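Local structure of putative O-Methyltransferase (Corynebacterium glutamicum, 3DR5) at residues V22-E27 / K98-E103; Y73-L78 / P108-F113; D120-L125 / K143-A148; A199-P202 / T208-T211. The protein is probably an S-adenosyl-L-methionine-dependent O-methyltransferase, transferring a methyl group to a hydroxyl of a substrate that has not been identified. All coordinates share one frame; numbering follows the deposited sequence.

Contact 1. Residues V22-E27 / K98-E103; sequences VARARE and KALFRE
Arg24 NE and Glu103 OE1 stand 4.0 Å apart, a long salt bridge across two helices that run nearly antiparallel, at 162°. The guanidinium and carboxylate planes lie only 21° apart, but the oxygen comes at the guanidinium obliquely. No hydrogen bond joins the two segments, and the stronger partner of Arg24 is Asp28 on its own helix, which holds NH1. Arg24 lays its CG against Leu100 CD2 at 3.6 Å, a position set by a chi1 of 173° that turns CG away from the backbone N, and the two side chains cross at about a right angle. Beneath this charged layer Leu100 straddles Ala25: CD1 lies 3.3 Å from Ala25 CB, tighter than usual for two carbons, while CD2 comes 3.5 Å from the backbone N of Ala25. The methyl of Ala25 also touches Leu69 and Leu72 of helix 67-77, and Phe101, next to Leu100, packs on strand 83-87. Helix 20-31 is thereby joined to helix 91-103 of the Rossmann-like methyltransferase domain. The chemistry is that of a small apolar core roofed by charges: the contact rests mainly on the leucine-alanine packing, and the distant ion pair at the exposed rim probably adds little.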
loop_
_atom_site.group_PDB
_atom_site.type_symbol
_atom_site.label_atom_id
_atom_site.label_comp_id
_atom_site.label_asym_id
_atom_site.label_seq_id
_atom_site.Cartn_x
_atom_site.Cartn_y
_atom_site.Cartn_z
ATOM N N VAL A 22 -6.788 -19.715 0.951
ATOM C CA VAL A 22 -7.271 -18.430 1.452
ATOM C C VAL A 22 -8.764 -18.469 1.759
ATOM O O VAL A 22 -9.213 -17.945 2.780
ATOM C CB VAL A 22 -6.997 -17.285 0.441
ATOM C CG1 VAL A 22 -7.765 -16.018 0.862
ATOM C CG2 VAL A 22 -5.501 -16.999 0.362
ATOM N N ALA A 23 -9.538 -19.088 0.871
ATOM C CA ALA A 23 -10.980 -19.187 1.070
ATOM C C ALA A 23 -11.268 -20.011 2.330
ATOM O O ALA A 23 -12.189 -19.709 3.079
ATOM C CB ALA A 23 -11.636 -19.837 -0.148
ATOM N N ARG A 24 -10.475 -21.052 2.556
ATOM C CA ARG A 24 -10.648 -21.907 3.721
ATOM C C ARG A 24 -10.383 -21.090 4.994
ATOM O O ARG A 24 -11.154 -21.159 5.960
ATOM C CB ARG A 24 -9.691 -23.108 3.616
ATOM C CG ARG A 24 -9.637 -24.010 4.833
ATOM C CD ARG A 24 -11.000 -24.578 5.194
ATOM N NE ARG A 24 -10.865 -25.902 5.798
ATOM C CZ ARG A 24 -11.640 -26.362 6.770
ATOM N NH1 ARG A 24 -12.610 -25.600 7.254
ATOM N NH2 ARG A 24 -11.440 -27.577 7.261
ATOM N N ALA A 25 -9.302 -20.312 4.988
ATOM C CA ALA A 25 -8.954 -19.485 6.139
ATOM C C ALA A 25 -10.017 -18.415 6.416
ATOM O O ALA A 25 -10.250 -18.049 7.574
ATOM C CB ALA A 25 -7.586 -18.834 5.922
ATOM N N ARG A 26 -10.659 -17.920 5.359
ATOM C CA ARG A 26 -11.705 -16.907 5.499
ATOM C C ARG A 26 -12.978 -17.567 6.046
ATOM O O ARG A 26 -13.726 -16.962 6.814
ATOM C CB ARG A 26 -11.992 -16.255 4.142
ATOM C CG ARG A 26 -12.826 -14.988 4.229
ATOM C CD ARG A 26 -12.758 -14.206 2.923
ATOM N NE ARG A 26 -11.496 -13.485 2.756
ATOM C CZ ARG A 26 -11.149 -12.420 3.474
ATOM N NH1 ARG A 26 -11.973 -11.959 4.404
ATOM N NH2 ARG A 26 -9.989 -11.813 3.253
ATOM N N GLU A 27 -13.224 -18.813 5.652
ATOM C CA GLU A 27 -14.389 -19.539 6.145
ATOM C C GLU A 27 -14.145 -19.853 7.623
ATOM O O GLU A 27 -15.020 -19.641 8.466
ATOM C CB GLU A 27 -14.580 -20.840 5.364
ATOM C CG GLU A 27 -15.976 -21.001 4.779
ATOM C CD GLU A 27 -17.052 -21.150 5.842
ATOM O OE1 GLU A 27 -17.504 -20.126 6.402
ATOM O OE2 GLU A 27 -17.435 -22.306 6.121
ATOM N N LYS A 98 -1.645 -22.911 12.265
ATOM C CA LYS A 98 -0.717 -23.935 11.792
ATOM C C LYS A 98 -1.392 -24.906 10.819
ATOM O O LYS A 98 -0.757 -25.408 9.885
ATOM C CB LYS A 98 -0.129 -24.703 12.979
ATOM C CG LYS A 98 0.885 -23.899 13.800
ATOM C CD LYS A 98 1.219 -24.629 15.100
ATOM C CE LYS A 98 2.716 -24.805 15.311
ATOM N NZ LYS A 98 3.291 -23.791 16.236
ATOM N N ALA A 99 -2.678 -25.166 11.035
ATOM C CA ALA A 99 -3.435 -26.052 10.159
ATOM C C ALA A 99 -3.535 -25.401 8.771
ATOM O O ALA A 99 -3.182 -26.013 7.761
ATOM C CB ALA A 99 -4.834 -26.280 10.727
ATOM N N LEU A 100 -4.025 -24.161 8.719
ATOM C CA LEU A 100 -4.173 -23.448 7.448
ATOM C C LEU A 100 -2.856 -23.352 6.670
ATOM O O LEU A 100 -2.846 -23.463 5.441
ATOM C CB LEU A 100 -4.763 -22.050 7.689
ATOM C CG LEU A 100 -6.268 -22.044 7.968
ATOM C CD1 LEU A 100 -6.682 -20.679 8.502
ATOM C CD2 LEU A 100 -7.039 -22.386 6.682
ATOM N N PHE A 101 -1.749 -23.145 7.381
ATOM C CA PHE A 101 -0.452 -23.064 6.724
ATOM C C PHE A 101 -0.108 -24.461 6.210
ATOM O O PHE A 101 0.356 -24.622 5.086
ATOM C CB PHE A 101 0.619 -22.556 7.703
ATOM C CG PHE A 101 0.373 -21.154 8.200
ATOM C CD1 PHE A 101 -0.158 -20.181 7.348
ATOM C CD2 PHE A 101 0.654 -20.809 9.515
ATOM C CE1 PHE A 101 -0.389 -18.880 7.802
ATOM C CE2 PHE A 101 0.424 -19.513 9.980
ATOM C CZ PHE A 101 -0.108 -18.549 9.128
ATOM N N ARG A 102 -0.347 -25.476 7.038
ATOM C CA ARG A 102 -0.080 -26.863 6.653
ATOM C C ARG A 102 -0.875 -27.206 5.377
ATOM O O ARG A 102 -0.313 -27.753 4.427
ATOM C CB ARG A 102 -0.509 -27.817 7.766
ATOM C CG ARG A 102 -0.120 -29.281 7.545
ATOM C CD ARG A 102 -1.215 -30.245 8.010
ATOM N NE ARG A 102 -1.958 -29.739 9.164
ATOM C CZ ARG A 102 -1.418 -29.466 10.349
ATOM N NH1 ARG A 102 -0.121 -29.656 10.548
ATOM N NH2 ARG A 102 -2.172 -28.988 11.330
ATOM N N GLU A 103 -2.175 -26.892 5.364
ATOM C CA GLU A 103 -3.036 -27.184 4.218
ATOM C C GLU A 103 -2.561 -26.440 2.976
ATOM O O GLU A 103 -2.499 -27.030 1.892
ATOM C CB GLU A 103 -4.501 -26.881 4.575
ATOM C CG GLU A 103 -5.162 -28.073 5.262
ATOM C CD GLU A 103 -6.224 -27.645 6.241
ATOM O OE1 GLU A 103 -6.964 -26.682 5.935
ATOM O OE2 GLU A 103 -6.323 -28.275 7.312
#

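Contact 2. Residues Y73-L78 / P108-F113; sequences YILNGL and PSRVRF
The end of helix 67-77 faces the turn that leads into strand 111-114, with the CA atoms of Leu75 and Arg110 8.5 Å apart, so side chains and a water must bridge the gap. Arg110 does most of the reaching. Its chain is bent at chi2 and chi3 (-62° and -47°), and it slides past Leu75 in the opposite direction, bringing NH2 to the helix end. Leu75 CD2 sits over one face of the guanidinium, 3.8 Å above the plane and offset toward the rim. Leu78 CB approaches the edge instead, 4.1 Å from Arg110 NH2.

Water 1 lies in the guanidinium plane and accepts a hydrogen bond from Arg110 NH2 at 2.8 Å. It gives its own two hydrogens to the backbone, to Leu75 O at a short 2.5 Å and to Leu78 O at 2.7 Å. The cationic group is thus linked through one water to the carbonyl of Leu75 in the last turn of the helix and that of Leu78 just beyond it, where the helix dipole would be expected to suit a positive charge. Arg110 NE is held separately by the carbonyl of Thr82, just before strand 83-87.

The other branch of Leu75 turns to the strand: CD1 meets Val111 CG2 at 4.0 Å, the two side chains nearly perpendicular. Leu84 and Tyr106 also pack on Leu75, and Phe101 on Val111. Helix 67-77 covering the parallel strands 83-87 and 111-114 in this way belongs to the Rossmann-like alpha/beta fold of class I methyltransferases.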
loop_
_atom_site.group_PDB
_atom_site.type_symbol
_atom_site.label_atom_id
_atom_site.label_comp_id
_atom_site.label_asym_id
_atom_site.label_seq_id
_atom_site.Cartn_x
_atom_site.Cartn_y
_atom_site.Cartn_z
ATOM N N TYR A 73 -1.733 -14.133 3.188
ATOM C CA TYR A 73 -1.559 -12.986 2.293
ATOM C C TYR A 73 -0.122 -12.489 2.366
ATOM O O TYR A 73 0.475 -12.137 1.363
ATOM C CB TYR A 73 -2.497 -11.857 2.695
ATOM C CG TYR A 73 -3.917 -12.071 2.266
ATOM C CD1 TYR A 73 -4.267 -12.029 0.913
ATOM C CD2 TYR A 73 -4.923 -12.273 3.210
ATOM C CE1 TYR A 73 -5.588 -12.177 0.513
ATOM C CE2 TYR A 73 -6.251 -12.423 2.822
ATOM C CZ TYR A 73 -6.575 -12.369 1.480
ATOM O OH TYR A 73 -7.888 -12.473 1.104
ATOM N N ILE A 74 0.419 -12.472 3.575
ATOM C CA ILE A 74 1.782 -12.029 3.808
ATOM C C ILE A 74 2.788 -13.012 3.207
ATOM O O ILE A 74 3.734 -12.600 2.539
ATOM C CB ILE A 74 2.035 -11.842 5.336
ATOM C CG1 ILE A 74 1.250 -10.626 5.836
ATOM C CG2 ILE A 74 3.524 -11.683 5.620
ATOM C CD1 ILE A 74 1.465 -10.306 7.311
ATOM N N LEU A 75 2.578 -14.310 3.437
ATOM C CA LEU A 75 3.474 -15.339 2.910
ATOM C C LEU A 75 3.547 -15.329 1.385
ATOM O O LEU A 75 4.570 -15.687 0.805
ATOM C CB LEU A 75 3.055 -16.726 3.432
ATOM C CG LEU A 75 3.399 -16.939 4.914
ATOM C CD1 LEU A 75 2.695 -18.188 5.455
ATOM C CD2 LEU A 75 4.918 -17.055 5.065
ATOM N N ASN A 76 2.466 -14.908 0.738
ATOM C CA ASN A 76 2.440 -14.823 -0.722
ATOM C C ASN A 76 3.537 -13.892 -1.245
ATOM O O ASN A 76 4.170 -14.186 -2.260
ATOM C CB ASN A 76 1.086 -14.303 -1.200
ATOM C CG ASN A 76 0.064 -15.407 -1.389
ATOM O OD1 ASN A 76 -1.151 -15.165 -1.371
ATOM N ND2 ASN A 76 0.548 -16.623 -1.589
ATOM N N GLY A 77 3.765 -12.771 -0.556
ATOM C CA GLY A 77 4.767 -11.814 -1.016
ATOM C C GLY A 77 6.157 -11.868 -0.413
ATOM O O GLY A 77 7.147 -11.555 -1.070
ATOM N N LEU A 78 6.223 -12.270 0.844
ATOM C CA LEU A 78 7.477 -12.370 1.580
ATOM C C LEU A 78 8.570 -13.197 0.879
ATOM O O LEU A 78 8.285 -14.239 0.291
ATOM C CB LEU A 78 7.186 -12.969 2.956
ATOM C CG LEU A 78 7.687 -12.341 4.259
ATOM C CD1 LEU A 78 7.455 -10.835 4.256
ATOM C CD2 LEU A 78 6.962 -13.004 5.435
ATOM N N PRO A 108 6.824 -25.833 7.645
ATOM C CA PRO A 108 6.766 -25.378 9.041
ATOM C C PRO A 108 7.898 -24.412 9.385
ATOM O O PRO A 108 7.810 -23.644 10.339
ATOM C CB PRO A 108 6.878 -26.679 9.847
ATOM C CG PRO A 108 6.414 -27.736 8.894
ATOM C CD PRO A 108 6.962 -27.299 7.569
ATOM N N SER A 109 8.969 -24.477 8.604
ATOM C CA SER A 109 10.144 -23.632 8.800
ATOM C C SER A 109 9.923 -22.164 8.439
ATOM O O SER A 109 10.708 -21.296 8.825
ATOM C CB SER A 109 11.303 -24.185 7.975
ATOM O OG SER A 109 10.832 -24.645 6.718
ATOM N N ARG A 110 8.850 -21.897 7.700
ATOM C CA ARG A 110 8.520 -20.541 7.272
ATOM C C ARG A 110 7.682 -19.780 8.298
ATOM O O ARG A 110 7.625 -18.553 8.278
ATOM C CB ARG A 110 7.752 -20.577 5.952
ATOM C CG ARG A 110 8.530 -21.048 4.735
ATOM C CD ARG A 110 9.709 -20.135 4.433
ATOM N NE ARG A 110 9.391 -18.703 4.448
ATOM C CZ ARG A 110 8.709 -18.062 3.504
ATOM N NH1 ARG A 110 8.258 -18.714 2.447
ATOM N NH2 ARG A 110 8.520 -16.752 3.598
ATOM N N VAL A 111 7.042 -20.516 9.197
ATOM C CA VAL A 111 6.188 -19.914 10.212
ATOM C C VAL A 111 6.632 -20.208 11.644
ATOM O O VAL A 111 7.260 -21.228 11.919
ATOM C CB VAL A 111 4.725 -20.382 10.049
ATOM C CG1 VAL A 111 3.887 -19.905 11.225
ATOM C CG2 VAL A 111 4.138 -19.841 8.743
ATOM N N ARG A 112 6.282 -19.302 12.546
ATOM C CA ARG A 112 6.614 -19.432 13.948
ATOM C C ARG A 112 5.426 -18.892 14.744
ATOM O O ARG A 112 5.003 -17.749 14.536
ATOM C CB ARG A 112 7.880 -18.610 14.221
ATOM C CG ARG A 112 8.230 -18.407 15.668
ATOM C CD ARG A 112 8.820 -17.016 15.845
ATOM N NE ARG A 112 10.084 -17.036 16.572
ATOM C CZ ARG A 112 10.843 -15.965 16.781
ATOM N NH1 ARG A 112 10.471 -14.772 16.322
ATOM N NH2 ARG A 112 11.974 -16.090 17.456
ATOM N N PHE A 113 4.883 -19.699 15.652
ATOM C CA PHE A 113 3.754 -19.235 16.445
ATOM C C PHE A 113 4.137 -19.028 17.908
ATOM O O PHE A 113 4.677 -19.923 18.561
ATOM C CB PHE A 113 2.574 -20.211 16.355
ATOM C CG PHE A 113 1.231 -19.559 16.602
ATOM C CD1 PHE A 113 0.352 -19.316 15.545
ATOM C CD2 PHE A 113 0.869 -19.144 17.879
ATOM C CE1 PHE A 113 -0.866 -18.658 15.759
ATOM C CE2 PHE A 113 -0.343 -18.491 18.107
ATOM C CZ PHE A 113 -1.214 -18.245 17.044
HETATM O O HOH W 1 6.966 -16.303 1.311
#

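Contact 3. Residues D120-L125 / K143-A148; sequences DVMSRL and KALVDA
Met122, present as selenomethionine, reaches across to Leu145 and Ala148 between two neighbouring elements on one side of the Rossmann-like sheet, the short helix 118-121 with the 3-10 turn after it and helix 142-152. From CB onward the chain is nearly extended through chi2 (161°) and bends at chi3 (-128°), so that the selenium and the terminal methyl both come to the second helix. CB itself lies 4.2 Å from Ala148 CB, at the closest pairing of the two backbones, where the CA atoms of Met122 and Ala148 are 6.3 Å apart. Farther out, SE rests against two methyls: it is 3.8 Å from Ala148 CB and 3.6 Å from Leu145 CD1. The tip, CE, continues along the leucine and stays 3.7 Å from Leu145 CD1.

Leu145 meets the selenomethionine obliquely. Its CA-CB bond does not aim at the other segment, but CG stands anti to the backbone N (chi1 -173°) and swings the CD1 branch across to the selenium. The side-chain packing is wholly apolar, and Ile63 of strand 59-63 also touches both Met122 and Leu145. Leu119 of helix 118-121 packs on Ala148 as well.

Elsewhere on helix 142-152, Lys143 and Asp147 form a salt bridge within the helix; Lys143 also makes a cation-pi contact with Tyr189, whose hydroxyl is hydrogen-bonded to Asp147. Back at the interface, water 2 links the two backbones, donating to Ala148 O at 2.7 Å and, weakly, to Met122 O at 3.3 Å.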
loop_
_atom_site.group_PDB
_atom_site.type_symbol
_atom_site.label_atom_id
_atom_site.label_comp_id
_atom_site.label_asym_id
_atom_site.label_seq_id
_atom_site.Cartn_x
_atom_site.Cartn_y
_atom_site.Cartn_z
ATOM N N ASP A 120 3.228 -8.755 25.824
ATOM C CA ASP A 120 4.096 -9.417 26.780
ATOM C C ASP A 120 5.339 -9.972 26.088
ATOM O O ASP A 120 6.445 -9.833 26.592
ATOM C CB ASP A 120 3.358 -10.569 27.469
ATOM C CG ASP A 120 2.461 -10.107 28.603
ATOM O OD1 ASP A 120 1.371 -10.692 28.790
ATOM O OD2 ASP A 120 2.855 -9.170 29.321
ATOM N N VAL A 121 5.152 -10.576 24.917
ATOM C CA VAL A 121 6.246 -11.214 24.193
ATOM C C VAL A 121 7.072 -10.365 23.229
ATOM O O VAL A 121 8.179 -10.756 22.846
ATOM C CB VAL A 121 5.713 -12.448 23.447
ATOM C CG1 VAL A 121 4.934 -12.012 22.214
ATOM C CG2 VAL A 121 6.846 -13.385 23.082
HETATM N N MSE A 122 6.540 -9.218 22.831
HETATM C CA MSE A 122 7.264 -8.349 21.926
HETATM C C MSE A 122 8.508 -7.833 22.637
HETATM O O MSE A 122 9.473 -7.397 22.009
HETATM C CB MSE A 122 6.361 -7.202 21.462
HETATM C CG MSE A 122 5.589 -7.568 20.200
HETATM SE SE MSE A 122 4.054 -6.443 19.942
HETATM C CE MSE A 122 2.727 -7.803 19.708
ATOM N N SER A 123 8.476 -7.907 23.964
ATOM C CA SER A 123 9.599 -7.492 24.801
ATOM C C SER A 123 10.743 -8.499 24.607
ATOM O O SER A 123 11.896 -8.222 24.931
ATOM C CB SER A 123 9.181 -7.507 26.267
ATOM O OG SER A 123 10.135 -6.856 27.084
ATOM N N ARG A 124 10.412 -9.666 24.071
ATOM C CA ARG A 124 11.364 -10.756 23.875
ATOM C C ARG A 124 11.880 -10.964 22.457
ATOM O O ARG A 124 12.549 -11.967 22.178
ATOM C CB ARG A 124 10.728 -12.056 24.360
ATOM C CG ARG A 124 10.854 -12.351 25.851
ATOM C CD ARG A 124 10.106 -11.366 26.729
ATOM N NE ARG A 124 9.906 -11.925 28.062
ATOM C CZ ARG A 124 9.825 -11.208 29.179
ATOM N NH1 ARG A 124 9.933 -9.889 29.134
ATOM N NH2 ARG A 124 9.655 -11.815 30.345
ATOM N N LEU A 125 11.571 -10.025 21.570
ATOM C CA LEU A 125 12.001 -10.139 20.191
ATOM C C LEU A 125 13.133 -9.159 19.912
ATOM O O LEU A 125 13.304 -8.178 20.623
ATOM C CB LEU A 125 10.805 -9.898 19.251
ATOM C CG LEU A 125 9.585 -10.816 19.453
ATOM C CD1 LEU A 125 8.413 -10.278 18.637
ATOM C CD2 LEU A 125 9.910 -12.253 19.049
ATOM N N LYS A 143 -1.776 2.248 20.997
ATOM C CA LYS A 143 -0.615 3.021 21.384
ATOM C C LYS A 143 0.491 2.096 21.885
ATOM O O LYS A 143 1.654 2.216 21.487
ATOM C CB LYS A 143 -0.994 3.993 22.502
ATOM C CG LYS A 143 -0.432 5.399 22.335
ATOM C CD LYS A 143 0.179 5.942 23.623
ATOM C CE LYS A 143 1.701 5.804 23.610
ATOM N NZ LYS A 143 2.352 6.392 24.815
ATOM N N ALA A 144 0.125 1.172 22.763
ATOM C CA ALA A 144 1.092 0.241 23.330
ATOM C C ALA A 144 1.692 -0.633 22.236
ATOM O O ALA A 144 2.877 -0.966 22.276
ATOM C CB ALA A 144 0.423 -0.626 24.405
ATOM N N LEU A 145 0.875 -0.995 21.250
ATOM C CA LEU A 145 1.362 -1.826 20.163
ATOM C C LEU A 145 2.390 -1.045 19.329
ATOM O O LEU A 145 3.397 -1.609 18.892
ATOM C CB LEU A 145 0.192 -2.321 19.284
ATOM C CG LEU A 145 0.604 -3.338 18.209
ATOM C CD1 LEU A 145 1.221 -4.574 18.883
ATOM C CD2 LEU A 145 -0.606 -3.730 17.358
ATOM N N VAL A 146 2.140 0.248 19.117
ATOM C CA VAL A 146 3.048 1.107 18.346
ATOM C C VAL A 146 4.395 1.226 19.057
ATOM O O VAL A 146 5.455 1.133 18.439
ATOM C CB VAL A 146 2.467 2.526 18.183
ATOM C CG1 VAL A 146 3.435 3.399 17.414
ATOM C CG2 VAL A 146 1.124 2.463 17.475
ATOM N N ASP A 147 4.339 1.448 20.367
ATOM C CA ASP A 147 5.545 1.583 21.176
ATOM C C ASP A 147 6.302 0.270 21.211
ATOM O O ASP A 147 7.529 0.252 21.238
ATOM C CB ASP A 147 5.190 2.006 22.604
ATOM C CG ASP A 147 4.538 3.368 22.657
ATOM O OD1 ASP A 147 4.964 4.256 21.887
ATOM O OD2 ASP A 147 3.608 3.555 23.468
ATOM N N ALA A 148 5.563 -0.836 21.208
ATOM C CA ALA A 148 6.174 -2.161 21.234
ATOM C C ALA A 148 6.743 -2.546 19.874
ATOM O O ALA A 148 7.843 -3.085 19.775
ATOM C CB ALA A 148 5.148 -3.205 21.682
HETATM O O HOH W 2 9.366 -4.069 21.717
#

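Contact 4. Residues A199-P202 / T208-T211; sequences ARLP and TVVT
Ala199 and Val209 are joined by a reciprocal pair of backbone hydrogen bonds: Ala199 N donates to Val209 O, and Val209 N donates to Ala199 O, both 2.9 Å long. Both are nearly straight, with angles at hydrogen of 167° and 171°. Ala199 O also receives a CA-H...O contact from Thr208, whose CA is 3.6 Å away. The next pair, Arg200 with Thr208, is non-hydrogen-bonded and closer, with 4.5 Å between the CA atoms.

The side chains of Arg200 and Thr208 share one face of the sheet and lie side by side, pointing the same way. Arg200 CG, set anti to the carbonyl carbon by a chi1 of -73°, runs against the threonine, 3.6 Å from Thr208 OG1, with CG2 also close by. On the other face, with Ala199, Val209 CG1 forms the apolar link: it is 4.1 Å from CD1 of Leu201, whose side chain slants across it, and somewhat farther from the methyl of Ala199.

Strands 196-201 and 207-212 make the antiparallel hairpin that completes the seven-stranded sheet of order 3-2-1-4-5-7-6, the hallmark of class I methyltransferases. Strand 207-212 is the inner one, bonded through Thr208 to Leu161 and through Val210 to Leu159 of strand 157-161, while Val160 packs on Val209.

Beyond the hairpin, the guanidinium of Arg200 is anchored by a salt bridge from NH1 to Asp187 of helix 178-190. The outer edge, strand 196-201, meets the second subunit: Arg200 N is hydrogen-bonded to Gln43 of that subunit, and Met40 of the same subunit packs on Leu201 and Pro202.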
loop_
_atom_site.group_PDB
_atom_site.type_symbol
_atom_site.label_atom_id
_atom_site.label_comp_id
_atom_site.label_asym_id
_atom_site.label_seq_id
_atom_site.Cartn_x
_atom_site.Cartn_y
_atom_site.Cartn_z
ATOM N N ALA A 199 0.211 6.629 6.587
ATOM C CA ALA A 199 -0.768 6.548 5.513
ATOM C C ALA A 199 -2.025 5.975 6.165
ATOM O O ALA A 199 -1.962 4.953 6.848
ATOM C CB ALA A 199 -0.281 5.624 4.383
ATOM N N ARG A 200 -3.159 6.642 5.982
ATOM C CA ARG A 200 -4.413 6.184 6.549
ATOM C C ARG A 200 -5.349 5.985 5.362
ATOM O O ARG A 200 -5.698 6.922 4.647
ATOM C CB ARG A 200 -4.903 7.212 7.585
ATOM C CG ARG A 200 -4.047 7.139 8.868
ATOM C CD ARG A 200 -4.393 8.254 9.842
ATOM N NE ARG A 200 -4.100 9.564 9.270
ATOM C CZ ARG A 200 -4.690 10.687 9.653
ATOM N NH1 ARG A 200 -5.606 10.655 10.615
ATOM N NH2 ARG A 200 -4.388 11.828 9.049
ATOM N N LEU A 201 -5.762 4.737 5.183
ATOM C CA LEU A 201 -6.536 4.328 4.035
ATOM C C LEU A 201 -7.954 3.816 4.269
ATOM O O LEU A 201 -8.264 3.319 5.337
ATOM C CB LEU A 201 -5.692 3.282 3.294
ATOM C CG LEU A 201 -4.187 3.648 3.194
ATOM C CD1 LEU A 201 -3.364 2.439 2.707
ATOM C CD2 LEU A 201 -4.000 4.847 2.259
ATOM N N PRO A 202 -8.819 3.922 3.243
ATOM C CA PRO A 202 -10.217 3.481 3.305
ATOM C C PRO A 202 -10.429 1.968 3.185
ATOM O O PRO A 202 -11.215 1.518 2.362
ATOM C CB PRO A 202 -10.863 4.241 2.151
ATOM C CG PRO A 202 -9.784 4.228 1.113
ATOM C CD PRO A 202 -8.517 4.544 1.935
ATOM N N THR A 208 -4.373 2.127 9.339
ATOM C CA THR A 208 -3.270 3.047 9.546
ATOM C C THR A 208 -1.977 2.269 9.352
ATOM O O THR A 208 -1.712 1.287 10.061
ATOM C CB THR A 208 -3.239 3.666 10.962
ATOM O OG1 THR A 208 -4.457 4.375 11.208
ATOM C CG2 THR A 208 -2.074 4.651 11.075
ATOM N N VAL A 209 -1.190 2.664 8.361
ATOM C CA VAL A 209 0.087 2.013 8.167
ATOM C C VAL A 209 1.153 3.087 8.378
ATOM O O VAL A 209 1.105 4.181 7.811
ATOM C CB VAL A 209 0.199 1.276 6.768
ATOM C CG1 VAL A 209 -0.931 1.673 5.873
ATOM C CG2 VAL A 209 1.559 1.507 6.146
ATOM N N VAL A 210 2.101 2.784 9.245
ATOM C CA VAL A 210 3.152 3.718 9.526
ATOM C C VAL A 210 4.472 3.018 9.250
ATOM O O VAL A 210 4.826 2.002 9.869
ATOM C CB VAL A 210 2.991 4.317 10.993
ATOM C CG1 VAL A 210 2.034 3.466 11.796
ATOM C CG2 VAL A 210 4.314 4.495 11.667
ATOM N N THR A 211 5.200 3.560 8.284
ATOM C CA THR A 211 6.457 2.963 7.934
ATOM C C THR A 211 7.613 3.820 8.430
ATOM O O THR A 211 7.519 5.050 8.484
ATOM C CB THR A 211 6.513 2.635 6.394
ATOM O OG1 THR A 211 7.565 3.358 5.750
ATOM C CG2 THR A 211 5.185 2.920 5.740
#

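From the N terminus, helix 20-31 is the first element engaged, and contact 1 closes a loop of 70 residues when the chain reaches helix 91-103. Contact 2 opens inside that loop, on helix 67-77, and closes beyond it at strand 111-114, so the two cross; the probable hydrogen bond from Arg26 to Tyr73 joins them directly. Contact 3 follows in series, between the elements after strands 111-114 and 130-135, and touches contact 2 where Leu125 packs on Arg112. Contact 4 is the short hairpin near the C terminus, on the opposite side of the chain's centre from contacts 1 and 2; it forms one edge of the sheet at strand 196-201, while contact 2 involves the other outermost strand, 111-114.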